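Local coordinates for GTP-binding protein (Pyrococcus horikoshii, PDB 1WXQ), which probably binds GTP and may hydrolyse nucleotides, as an Obg-type P-loop GTPase with a TGS domain, although its cellular role is not known, at residues 133-138 with 209-214; 166-171 with 180-185; 190-193 with 197-200. All coordinates share one frame; numbering follows the deposited sequence.

Interaction 1: residues 133-138 with 209-214; sequences FLEREI and EIRRVN
Glu135 on helix 127-147 and Arg211 on helix 200-214 carry the charged half of this contact. OE2 of Glu135 lies 2.9 Å from NH1 of Arg211 in a salt bridge, but the hydrogen bond within it is weak, bent to 120° at the hydrogen. The carboxylate is turned 65° against the guanidinium, and CG of Glu135 sits over one guanidinium face near its rim, with CG of Arg212 over the opposite one. Glu135 is shared: Tyr244 OH bonds the same OE2, and Arg242 pairs with OE1. Arg211 has a second acid in Asp139, which takes NE.

The apolar half is methyl against methylene, CG2 of Ile138 meeting CG of Arg211 at 3.4 Å. With its CG anti to the backbone N (chi1 178°), Arg211 lays its first methylenes on Ile138, and bends at chi2 and chi3 turn the head toward Glu135. A methionine here would probably cost the helices their bridging charge, Glu135 OE2 its cross-helix partner and Asp139 its bridge to NE. Ile138 also rests on Leu105 and Met217 of the central sheet. A buried carboxylate and a partly exposed guanidinium thus appear to balance each other chiefly by charge, joining two helices beside the G-domain strands.

Interaction 2: residues 166-171 with 180-185; sequences SAIAEH and NDVWEA
Val182 of helix 179-188 points its two methyl groups at helix 164-171, one toward Ile168 and the other toward Ala169. CG1, anti to the backbone N (chi1 175°), faces the branch point of Ile168 and comes 4.1 Å from its CB. CG2, on the other arm of the fork, is directed at the backbone of Ala169: it lies 3.9 Å from the amide N and 4.0 Å from the CB methyl of that alanine. CG2 of Ile168 also approaches CG2 of Val182, at 4.2 Å, and the two branched side chains meet at a slant.

Ala169 is the closest backbone neighbour of Val182, with their CA atoms 6.4 Å apart. The alanine's short side chain lets the valine methyl come down against the main chain of the facing helix.

Other side chains extend this small core. Ile168 also packs on Phe153, on Phe206 of helix 200-214 and on Trp198, while Val182 touches Val177 in the connecting loop and Glu165 one turn earlier on helix 164-171. The two helices follow each other in the chain, joined by a short loop.

No hydrogen bond or ion pair crosses between 166-171 and 180-185. Their cohesion therefore rests on van der Waals contact and on keeping these buried aliphatic groups from water, with fit set by methyl shape and not by directional bonds.

Interaction 3: residues 190-193 with 197-200; sequences NLPE and KWSQ
Trp198 reaches across to Pro192 with its indole N-H: NE1 donates to the backbone O of Pro192 at 2.7 Å, nearly straight at 169°. The donor lies in the carbonyl plane on a lone pair of the oxygen, and that oxygen is close to the indole plane, so the bond leaves the ring at its edge. CG of Trp198 stands anti to its own carbonyl carbon, beside the backbone N (chi1 -76°), a rotamer that brings the indole toward 190-193.

Leu191 supplies the face contact. Its CD1 stands 4.1 Å from the centroid of the six-membered ring of Trp198, 26° off the normal, a CH-pi contact, while CB of Leu191 touches CZ2 of Trp198 at 3.7 Å. The leucine chain and the indole meet at about a right angle.

Apolar packing by the proline ring adds to both. CD of Pro192 lies against CD1 of Trp198, and CG of Pro192 meets CB of Lys197 at 3.7 Å; the remainder of the lysine chain leads away.

Asn190, with positive phi, is the C-prime residue of a Schellman motif ending helix 179-188, and Ser199 is the N-cap of helix 200-214, so the contact ties together the two ends of the link between these helices. The indole also meets Phe206 edge-to-face and the ring of Trp150.

The indole thus serves as both donor and apolar surface: its one N-H is satisfied by a main-chain carbonyl, which lets the ring be buried, and the paired edge and face contacts would oppose its rotation.

Interactions 1 and 2 are buried, whereas interaction 3, farthest from the chain centre, is only partly so. All three fall within the OBG-type G range. Helix 200-214 connects them: its C-terminal end forms one side of interaction 1, and its N-cap lies in 197-200. Helix 179-188 supplies one side of interaction 2 and packs on that same helix, with Ala185 CB 3.9 Å from Glu209 CG. Interactions 2 and 3 touch directly where Ile168 CD1 meets Trp198 CH2 at 3.7 Å. Chemistry changes with place: charge pairing beside the central sheet, purely aliphatic packing between two successive helices, and an aromatic donor held by loop backbone farther out.

Interaction 1: residues 133-138 with 209-214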
ATOM      1  N   PHE A 133     -12.890   1.627  15.078  1.00 30.23           N
ATOM      2  CA  PHE A 133     -13.818   0.535  14.815  1.00 32.73           C
ATOM      3  C   PHE A 133     -13.164  -0.470  13.886  1.00 33.71           C
ATOM      4  O   PHE A 133     -12.985  -1.633  14.250  1.00 33.34           O
ATOM      5  CB  PHE A 133     -15.117   1.031  14.165  1.00 32.81           C
ATOM      6  CG  PHE A 133     -16.071  -0.086  13.795  1.00 30.95           C
ATOM      7  CD1 PHE A 133     -16.906  -0.657  14.749  1.00 28.60           C
ATOM      8  CD2 PHE A 133     -16.095  -0.598  12.501  1.00 31.84           C
ATOM      9  CE1 PHE A 133     -17.756  -1.730  14.425  1.00 24.04           C
ATOM     10  CE2 PHE A 133     -16.942  -1.674  12.164  1.00 33.78           C
ATOM     11  CZ  PHE A 133     -17.774  -2.241  13.135  1.00 25.50           C
ATOM     12  N   LEU A 134     -12.813  -0.014  12.685  1.00 35.50           N
ATOM     13  CA  LEU A 134     -12.164  -0.865  11.677  1.00 38.32           C
ATOM     14  C   LEU A 134     -10.975  -1.620  12.293  1.00 38.01           C
ATOM     15  O   LEU A 134     -10.801  -2.826  12.109  1.00 38.76           O
ATOM     16  CB  LEU A 134     -11.661  -0.000  10.518  1.00 40.21           C
ATOM     17  CG  LEU A 134     -11.728  -0.579   9.102  1.00 45.65           C
ATOM     18  CD1 LEU A 134     -10.649   0.086   8.267  1.00 45.55           C
ATOM     19  CD2 LEU A 134     -11.524  -2.086   9.104  1.00 46.29           C
ATOM     20  N   GLU A 135     -10.166  -0.872  13.025  1.00 37.65           N
ATOM     21  CA  GLU A 135      -8.984  -1.374  13.699  1.00 39.06           C
ATOM     22  C   GLU A 135      -9.244  -2.675  14.488  1.00 38.64           C
ATOM     23  O   GLU A 135      -8.618  -3.705  14.240  1.00 36.36           O
ATOM     24  CB  GLU A 135      -8.482  -0.262  14.625  1.00 40.31           C
ATOM     25  CG  GLU A 135      -7.040  -0.358  15.046  1.00 41.94           C
ATOM     26  CD  GLU A 135      -6.390   1.007  15.140  1.00 48.35           C
ATOM     27  OE1 GLU A 135      -7.080   1.961  15.556  1.00 54.32           O
ATOM     28  OE2 GLU A 135      -5.190   1.129  14.806  1.00 56.83           O
ATOM     29  N   ARG A 136     -10.169  -2.610  15.441  1.00 39.07           N
ATOM     30  CA  ARG A 136     -10.528  -3.759  16.270  1.00 37.02           C
ATOM     31  C   ARG A 136     -11.103  -4.940  15.495  1.00 36.44           C
ATOM     32  O   ARG A 136     -10.870  -6.087  15.861  1.00 38.77           O
ATOM     33  CB  ARG A 136     -11.534  -3.335  17.331  1.00 37.45           C
ATOM     34  CG  ARG A 136     -11.078  -2.178  18.153  1.00 33.40           C
ATOM     35  CD  ARG A 136     -12.249  -1.593  18.875  1.00 41.85           C
ATOM     36  NE  ARG A 136     -11.826  -0.623  19.877  1.00 48.45           N
ATOM     37  CZ  ARG A 136     -12.659   0.160  20.548  1.00 44.18           C
ATOM     38  NH1 ARG A 136     -13.965   0.093  20.313  1.00 47.21           N
ATOM     39  NH2 ARG A 136     -12.187   0.988  21.468  1.00 40.33           N
ATOM     40  N   GLU A 137     -11.866  -4.678  14.440  1.00 34.76           N
ATOM     41  CA  GLU A 137     -12.422  -5.783  13.669  1.00 33.71           C
ATOM     42  C   GLU A 137     -11.317  -6.605  13.002  1.00 32.63           C
ATOM     43  O   GLU A 137     -11.392  -7.839  12.944  1.00 32.66           O
ATOM     44  CB  GLU A 137     -13.405  -5.267  12.614  1.00 32.76           C
ATOM     45  CG  GLU A 137     -14.676  -4.630  13.194  1.00 30.76           C
ATOM     46  CD  GLU A 137     -15.498  -5.603  14.038  1.00 32.94           C
ATOM     47  OE1 GLU A 137     -15.852  -6.689  13.530  1.00 38.66           O
ATOM     48  OE2 GLU A 137     -15.798  -5.279  15.208  1.00 32.28           O
ATOM     49  N   ILE A 138     -10.285  -5.935  12.500  1.00 32.13           N
ATOM     50  CA  ILE A 138      -9.193  -6.652  11.839  1.00 31.43           C
ATOM     51  C   ILE A 138      -8.348  -7.353  12.889  1.00 30.91           C
ATOM     52  O   ILE A 138      -7.890  -8.475  12.691  1.00 30.56           O
ATOM     53  CB  ILE A 138      -8.336  -5.678  10.998  1.00 32.55           C
ATOM     54  CG1 ILE A 138      -9.191  -5.149   9.841  1.00 32.36           C
ATOM     55  CG2 ILE A 138      -7.085  -6.362  10.508  1.00 31.88           C
ATOM     56  CD1 ILE A 138      -8.682  -3.877   9.185  1.00 29.86           C
ATOM     57  N   GLU A 209      -0.073  -6.751  16.526  1.00 26.90           N
ATOM     58  CA  GLU A 209       1.218  -6.473  15.940  1.00 27.77           C
ATOM     59  C   GLU A 209       1.272  -6.950  14.497  1.00 27.42           C
ATOM     60  O   GLU A 209       1.943  -6.345  13.665  1.00 29.35           O
ATOM     61  CB  GLU A 209       2.325  -7.132  16.756  1.00 25.87           C
ATOM     62  CG  GLU A 209       3.726  -6.757  16.287  1.00 35.43           C
ATOM     63  CD  GLU A 209       3.889  -5.269  15.984  1.00 39.20           C
ATOM     64  OE1 GLU A 209       3.454  -4.425  16.803  1.00 39.71           O
ATOM     65  OE2 GLU A 209       4.468  -4.955  14.922  1.00 34.86           O
ATOM     66  N   ILE A 210       0.559  -8.027  14.195  1.00 26.93           N
ATOM     67  CA  ILE A 210       0.537  -8.575  12.843  1.00 26.47           C
ATOM     68  C   ILE A 210      -0.240  -7.659  11.920  1.00 27.79           C
ATOM     69  O   ILE A 210       0.171  -7.421  10.782  1.00 24.05           O
ATOM     70  CB  ILE A 210      -0.095  -9.983  12.827  1.00 27.53           C
ATOM     71  CG1 ILE A 210       0.885 -10.992  13.426  1.00 23.32           C
ATOM     72  CG2 ILE A 210      -0.441 -10.389  11.425  1.00 25.05           C
ATOM     73  CD1 ILE A 210       2.197 -11.054  12.661  1.00 29.01           C
ATOM     74  N   ARG A 211      -1.362  -7.139  12.422  1.00 29.57           N
ATOM     75  CA  ARG A 211      -2.206  -6.242  11.653  1.00 30.70           C
ATOM     76  C   ARG A 211      -1.403  -5.016  11.255  1.00 29.92           C
ATOM     77  O   ARG A 211      -1.373  -4.636  10.092  1.00 28.40           O
ATOM     78  CB  ARG A 211      -3.427  -5.818  12.481  1.00 30.52           C
ATOM     79  CG  ARG A 211      -4.354  -4.830  11.786  1.00 35.27           C
ATOM     80  CD  ARG A 211      -4.008  -3.385  12.117  1.00 36.51           C
ATOM     81  NE  ARG A 211      -4.128  -3.144  13.552  1.00 44.96           N
ATOM     82  CZ  ARG A 211      -3.925  -1.973  14.154  1.00 51.05           C
ATOM     83  NH1 ARG A 211      -3.591  -0.902  13.450  1.00 55.34           N
ATOM     84  NH2 ARG A 211      -4.047  -1.877  15.471  1.00 54.26           N
ATOM     85  N   ARG A 212      -0.745  -4.415  12.241  1.00 31.67           N
ATOM     86  CA  ARG A 212       0.055  -3.216  12.040  1.00 34.27           C
ATOM     87  C   ARG A 212       1.050  -3.349  10.895  1.00 33.72           C
ATOM     88  O   ARG A 212       1.312  -2.387  10.180  1.00 33.08           O
ATOM     89  CB  ARG A 212       0.805  -2.870  13.324  1.00 33.38           C
ATOM     90  CG  ARG A 212       0.357  -1.582  14.029  1.00 39.79           C
ATOM     91  CD  ARG A 212       1.413  -1.236  15.067  1.00 44.97           C
ATOM     92  NE  ARG A 212       2.715  -1.639  14.535  1.00 56.05           N
ATOM     93  CZ  ARG A 212       3.827  -1.789  15.251  1.00 60.90           C
ATOM     94  NH1 ARG A 212       3.823  -1.563  16.563  1.00 62.47           N
ATOM     95  NH2 ARG A 212       4.943  -2.191  14.644  1.00 62.36           N
ATOM     96  N   VAL A 213       1.596  -4.546  10.729  1.00 33.42           N
ATOM     97  CA  VAL A 213       2.575  -4.810   9.684  1.00 31.47           C
ATOM     98  C   VAL A 213       1.989  -5.411   8.403  1.00 31.65           C
ATOM     99  O   VAL A 213       2.466  -5.101   7.310  1.00 33.33           O
ATOM    100  CB  VAL A 213       3.685  -5.755  10.213  1.00 30.69           C
ATOM    101  CG1 VAL A 213       4.632  -6.121   9.098  1.00 32.38           C
ATOM    102  CG2 VAL A 213       4.448  -5.081  11.337  1.00 28.92           C
ATOM    103  N   ASN A 214       0.955  -6.249   8.550  1.00 30.83           N
ATOM    104  CA  ASN A 214       0.288  -6.959   7.438  1.00 31.61           C
ATOM    105  C   ASN A 214      -0.919  -6.226   6.854  1.00 34.24           C
ATOM    106  O   ASN A 214      -1.297  -6.440   5.704  1.00 35.34           O
ATOM    107  CB  ASN A 214      -0.132  -8.361   7.923  1.00 32.33           C
ATOM    108  CG  ASN A 214      -0.876  -9.178   6.864  1.00 30.87           C
ATOM    109  OD1 ASN A 214      -2.095  -9.083   6.732  1.00 33.73           O
ATOM    110  ND2 ASN A 214      -0.137  -9.997   6.114  1.00 34.82           N
TER

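Interaction 2: residues 166-171 with 180-185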
ATOM      1  N   SER A 166       7.248 -20.773  11.596  1.00 35.90           N
ATOM      2  CA  SER A 166       6.721 -21.425  10.394  1.00 33.64           C
ATOM      3  C   SER A 166       5.297 -21.921  10.557  1.00 29.85           C
ATOM      4  O   SER A 166       4.489 -21.825   9.639  1.00 29.58           O
ATOM      5  CB  SER A 166       7.617 -22.605   9.980  1.00 34.04           C
ATOM      6  OG  SER A 166       6.994 -23.392   8.965  1.00 37.90           O
ATOM      7  N   ALA A 167       4.992 -22.461  11.729  1.00 26.73           N
ATOM      8  CA  ALA A 167       3.653 -22.982  11.993  1.00 27.53           C
ATOM      9  C   ALA A 167       2.600 -21.873  12.034  1.00 27.47           C
ATOM     10  O   ALA A 167       1.509 -22.024  11.485  1.00 29.04           O
ATOM     11  CB  ALA A 167       3.649 -23.762  13.302  1.00 27.02           C
ATOM     12  N   ILE A 168       2.911 -20.769  12.703  1.00 26.71           N
ATOM     13  CA  ILE A 168       1.952 -19.666  12.750  1.00 28.79           C
ATOM     14  C   ILE A 168       1.863 -19.106  11.335  1.00 29.67           C
ATOM     15  O   ILE A 168       0.768 -18.882  10.811  1.00 30.53           O
ATOM     16  CB  ILE A 168       2.402 -18.556  13.728  1.00 28.70           C
ATOM     17  CG1 ILE A 168       2.368 -19.078  15.164  1.00 28.75           C
ATOM     18  CG2 ILE A 168       1.521 -17.352  13.578  1.00 22.96           C
ATOM     19  CD1 ILE A 168       2.885 -18.087  16.193  1.00 28.02           C
ATOM     20  N   ALA A 169       3.022 -18.921  10.707  1.00 31.11           N
ATOM     21  CA  ALA A 169       3.082 -18.399   9.344  1.00 33.51           C
ATOM     22  C   ALA A 169       2.202 -19.194   8.398  1.00 33.96           C
ATOM     23  O   ALA A 169       1.461 -18.610   7.600  1.00 36.87           O
ATOM     24  CB  ALA A 169       4.510 -18.399   8.842  1.00 33.62           C
ATOM     25  N   GLU A 170       2.273 -20.517   8.466  1.00 33.28           N
ATOM     26  CA  GLU A 170       1.427 -21.318   7.587  1.00 34.75           C
ATOM     27  C   GLU A 170      -0.019 -21.093   7.961  1.00 34.21           C
ATOM     28  O   GLU A 170      -0.874 -20.893   7.099  1.00 34.66           O
ATOM     29  CB  GLU A 170       1.712 -22.823   7.710  1.00 34.35           C
ATOM     30  CG  GLU A 170       0.539 -23.678   7.180  1.00 34.39           C
ATOM     31  CD  GLU A 170       0.729 -25.173   7.363  1.00 38.17           C
ATOM     32  OE1 GLU A 170       1.261 -25.589   8.421  1.00 31.10           O
ATOM     33  OE2 GLU A 170       0.322 -25.930   6.446  1.00 39.28           O
ATOM     34  N   HIS A 171      -0.286 -21.138   9.259  1.00 34.94           N
ATOM     35  CA  HIS A 171      -1.638 -20.960   9.744  1.00 36.46           C
ATOM     36  C   HIS A 171      -2.247 -19.637   9.327  1.00 36.90           C
ATOM     37  O   HIS A 171      -3.451 -19.564   9.123  1.00 36.60           O
ATOM     38  CB  HIS A 171      -1.689 -21.112  11.268  1.00 37.68           C
ATOM     39  CG  HIS A 171      -3.066 -21.349  11.802  1.00 39.33           C
ATOM     40  ND1 HIS A 171      -3.341 -21.413  13.149  1.00 39.82           N
ATOM     41  CD2 HIS A 171      -4.252 -21.509  11.169  1.00 45.21           C
ATOM     42  CE1 HIS A 171      -4.637 -21.597  13.324  1.00 39.30           C
ATOM     43  NE2 HIS A 171      -5.214 -21.659  12.138  1.00 42.02           N
ATOM     44  N   ASN A 180       8.942 -14.260   8.291  1.00 43.67           N
ATOM     45  CA  ASN A 180       9.788 -13.195   8.836  1.00 42.08           C
ATOM     46  C   ASN A 180       8.943 -12.239   9.657  1.00 39.63           C
ATOM     47  O   ASN A 180       9.403 -11.726  10.673  1.00 37.77           O
ATOM     48  CB  ASN A 180      10.505 -12.411   7.728  1.00 43.00           C
ATOM     49  CG  ASN A 180      11.174 -11.143   8.246  1.00 46.09           C
ATOM     50  OD1 ASN A 180      10.835 -10.027   7.832  1.00 47.55           O
ATOM     51  ND2 ASN A 180      12.126 -11.307   9.158  1.00 45.77           N
ATOM     52  N   ASP A 181       7.707 -12.006   9.219  1.00 37.39           N
ATOM     53  CA  ASP A 181       6.815 -11.097   9.942  1.00 36.79           C
ATOM     54  C   ASP A 181       6.538 -11.712  11.310  1.00 35.09           C
ATOM     55  O   ASP A 181       6.531 -11.021  12.330  1.00 33.77           O
ATOM     56  CB  ASP A 181       5.487 -10.889   9.191  1.00 35.69           C
ATOM     57  CG  ASP A 181       5.676 -10.330   7.786  1.00 36.95           C
ATOM     58  OD1 ASP A 181       6.527  -9.439   7.597  1.00 44.90           O
ATOM     59  OD2 ASP A 181       4.960 -10.771   6.863  1.00 41.42           O
ATOM     60  N   VAL A 182       6.322 -13.023  11.314  1.00 33.29           N
ATOM     61  CA  VAL A 182       6.051 -13.754  12.541  1.00 33.75           C
ATOM     62  C   VAL A 182       7.263 -13.681  13.456  1.00 33.69           C
ATOM     63  O   VAL A 182       7.138 -13.416  14.652  1.00 35.19           O
ATOM     64  CB  VAL A 182       5.746 -15.240  12.258  1.00 34.92           C
ATOM     65  CG1 VAL A 182       5.585 -15.983  13.551  1.00 32.54           C
ATOM     66  CG2 VAL A 182       4.491 -15.370  11.399  1.00 34.98           C
ATOM     67  N   TRP A 183       8.442 -13.910  12.895  1.00 33.46           N
ATOM     68  CA  TRP A 183       9.661 -13.870  13.690  1.00 35.74           C
ATOM     69  C   TRP A 183       9.831 -12.536  14.428  1.00 34.46           C
ATOM     70  O   TRP A 183      10.126 -12.499  15.617  1.00 33.32           O
ATOM     71  CB  TRP A 183      10.890 -14.120  12.793  1.00 38.29           C
ATOM     72  CG  TRP A 183      12.112 -14.333  13.598  1.00 41.02           C
ATOM     73  CD1 TRP A 183      12.540 -15.513  14.135  1.00 48.87           C
ATOM     74  CD2 TRP A 183      12.976 -13.321  14.116  1.00 47.33           C
ATOM     75  NE1 TRP A 183      13.612 -15.298  14.971  1.00 50.14           N
ATOM     76  CE2 TRP A 183      13.901 -13.957  14.978  1.00 50.55           C
ATOM     77  CE3 TRP A 183      13.057 -11.932  13.945  1.00 47.31           C
ATOM     78  CZ2 TRP A 183      14.890 -13.255  15.668  1.00 52.34           C
ATOM     79  CZ3 TRP A 183      14.042 -11.233  14.632  1.00 51.70           C
ATOM     80  CH2 TRP A 183      14.945 -11.899  15.484  1.00 52.98           C
ATOM     81  N   GLU A 184       9.652 -11.440  13.707  1.00 35.32           N
ATOM     82  CA  GLU A 184       9.801 -10.102  14.264  1.00 36.15           C
ATOM     83  C   GLU A 184       8.769  -9.771  15.315  1.00 36.17           C
ATOM     84  O   GLU A 184       9.105  -9.241  16.368  1.00 37.79           O
ATOM     85  CB  GLU A 184       9.705  -9.046  13.164  1.00 34.89           C
ATOM     86  CG  GLU A 184      10.744  -9.166  12.080  1.00 44.68           C
ATOM     87  CD  GLU A 184      10.523  -8.148  10.983  1.00 54.32           C
ATOM     88  OE1 GLU A 184       9.337  -7.883  10.680  1.00 59.99           O
ATOM     89  OE2 GLU A 184      11.517  -7.626  10.419  1.00 55.13           O
ATOM     90  N   ALA A 185       7.509 -10.056  15.019  1.00 35.77           N
ATOM     91  CA  ALA A 185       6.439  -9.752  15.955  1.00 34.96           C
ATOM     92  C   ALA A 185       6.739 -10.421  17.286  1.00 35.47           C
ATOM     93  O   ALA A 185       6.729  -9.779  18.339  1.00 34.87           O
ATOM     94  CB  ALA A 185       5.116 -10.239  15.397  1.00 36.57           C
TER

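Interaction 3: residues 190-193 with 197-200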
ATOM      1  N   ASN A 190       8.716 -10.159  23.123  1.00 46.38           N
ATOM      2  CA  ASN A 190       9.334 -11.167  23.980  1.00 48.24           C
ATOM      3  C   ASN A 190       8.466 -12.409  24.126  1.00 46.99           C
ATOM      4  O   ASN A 190       8.223 -12.888  25.217  1.00 46.64           O
ATOM      5  CB  ASN A 190       9.548 -10.567  25.373  1.00 50.33           C
ATOM      6  CG  ASN A 190      10.674  -9.572  25.353  1.00 56.31           C
ATOM      7  OD1 ASN A 190      11.683  -9.744  24.683  1.00 58.02           O
ATOM      8  ND2 ASN A 190      10.515  -8.537  26.196  1.00 58.20           N
ATOM      9  N   LEU A 191       7.951 -12.912  22.999  1.00 45.86           N
ATOM     10  CA  LEU A 191       7.198 -14.155  23.128  1.00 44.53           C
ATOM     11  C   LEU A 191       8.103 -15.384  23.005  1.00 43.52           C
ATOM     12  O   LEU A 191       9.220 -15.319  22.507  1.00 42.05           O
ATOM     13  CB  LEU A 191       6.132 -14.181  22.032  1.00 44.64           C
ATOM     14  CG  LEU A 191       5.114 -13.049  22.178  1.00 44.11           C
ATOM     15  CD1 LEU A 191       4.378 -12.753  20.869  1.00 41.99           C
ATOM     16  CD2 LEU A 191       4.034 -13.350  23.218  1.00 50.00           C
ATOM     17  N   PRO A 192       7.626 -16.505  23.598  1.00 43.75           N
ATOM     18  CA  PRO A 192       8.395 -17.733  23.693  1.00 43.73           C
ATOM     19  C   PRO A 192       8.204 -18.622  22.461  1.00 44.02           C
ATOM     20  O   PRO A 192       7.175 -18.594  21.802  1.00 43.94           O
ATOM     21  CB  PRO A 192       7.858 -18.477  24.912  1.00 44.07           C
ATOM     22  CG  PRO A 192       6.410 -18.030  25.126  1.00 42.11           C
ATOM     23  CD  PRO A 192       6.336 -16.690  24.252  1.00 42.48           C
ATOM     24  N   GLU A 193       9.228 -19.435  22.232  1.00 43.24           N
ATOM     25  CA  GLU A 193       9.207 -20.407  21.146  1.00 42.52           C
ATOM     26  C   GLU A 193       8.238 -21.541  21.479  1.00 39.71           C
ATOM     27  O   GLU A 193       7.730 -22.226  20.583  1.00 38.58           O
ATOM     28  CB  GLU A 193      10.614 -20.958  20.918  1.00 45.18           C
ATOM     29  CG  GLU A 193      11.618 -19.893  20.517  1.00 48.26           C
ATOM     30  CD  GLU A 193      13.050 -20.362  20.664  1.00 53.23           C
ATOM     31  OE1 GLU A 193      13.449 -20.702  21.807  1.00 51.57           O
ATOM     32  OE2 GLU A 193      13.773 -20.389  19.640  1.00 53.82           O
ATOM     33  N   LYS A 197       3.148 -21.865  26.183  1.00 29.24           N
ATOM     34  CA  LYS A 197       3.378 -20.840  27.197  1.00 28.65           C
ATOM     35  C   LYS A 197       2.628 -19.535  26.868  1.00 25.85           C
ATOM     36  O   LYS A 197       2.460 -18.681  27.733  1.00 25.32           O
ATOM     37  CB  LYS A 197       4.878 -20.547  27.329  1.00 29.12           C
ATOM     38  CG  LYS A 197       5.641 -21.680  27.992  1.00 35.06           C
ATOM     39  CD  LYS A 197       4.746 -22.665  28.726  1.00 37.74           C
ATOM     40  CE  LYS A 197       5.463 -24.001  28.902  1.00 38.90           C
ATOM     41  NZ  LYS A 197       6.325 -24.064  30.126  1.00 40.02           N
ATOM     42  N   TRP A 198       2.190 -19.387  25.618  1.00 25.21           N
ATOM     43  CA  TRP A 198       1.459 -18.193  25.175  1.00 26.11           C
ATOM     44  C   TRP A 198       0.106 -18.032  25.864  1.00 25.11           C
ATOM     45  O   TRP A 198      -0.663 -18.995  25.959  1.00 26.25           O
ATOM     46  CB  TRP A 198       1.218 -18.244  23.656  1.00 26.07           C
ATOM     47  CG  TRP A 198       2.438 -17.932  22.820  1.00 29.73           C
ATOM     48  CD1 TRP A 198       3.727 -18.319  23.075  1.00 19.57           C
ATOM     49  CD2 TRP A 198       2.476 -17.205  21.580  1.00 27.29           C
ATOM     50  NE1 TRP A 198       4.557 -17.880  22.077  1.00 26.27           N
ATOM     51  CE2 TRP A 198       3.821 -17.196  21.145  1.00 28.21           C
ATOM     52  CE3 TRP A 198       1.506 -16.564  20.794  1.00 31.24           C
ATOM     53  CZ2 TRP A 198       4.222 -16.569  19.952  1.00 27.69           C
ATOM     54  CZ3 TRP A 198       1.903 -15.943  19.611  1.00 26.46           C
ATOM     55  CH2 TRP A 198       3.250 -15.953  19.205  1.00 27.40           C
ATOM     56  N   SER A 199      -0.183 -16.810  26.326  1.00 22.99           N
ATOM     57  CA  SER A 199      -1.451 -16.505  26.980  1.00 20.77           C
ATOM     58  C   SER A 199      -2.385 -15.787  25.999  1.00 21.35           C
ATOM     59  O   SER A 199      -1.971 -15.415  24.910  1.00 20.33           O
ATOM     60  CB  SER A 199      -1.231 -15.619  28.208  1.00 20.60           C
ATOM     61  OG  SER A 199      -1.058 -14.253  27.853  1.00 19.78           O
ATOM     62  N   GLN A 200      -3.646 -15.602  26.380  1.00 19.29           N
ATOM     63  CA  GLN A 200      -4.597 -14.919  25.508  1.00 17.69           C
ATOM     64  C   GLN A 200      -4.120 -13.506  25.260  1.00 18.04           C
ATOM     65  O   GLN A 200      -4.247 -12.990  24.158  1.00 15.69           O
ATOM     66  CB  GLN A 200      -5.990 -14.906  26.135  1.00 17.56           C
ATOM     67  CG  GLN A 200      -6.608 -16.272  26.147  1.00 17.12           C
ATOM     68  CD  GLN A 200      -6.706 -16.867  24.753  1.00 19.53           C
ATOM     69  OE1 GLN A 200      -6.837 -16.139  23.767  1.00 18.72           O
ATOM     70  NE2 GLN A 200      -6.630 -18.196  24.661  1.00 16.40           N
TER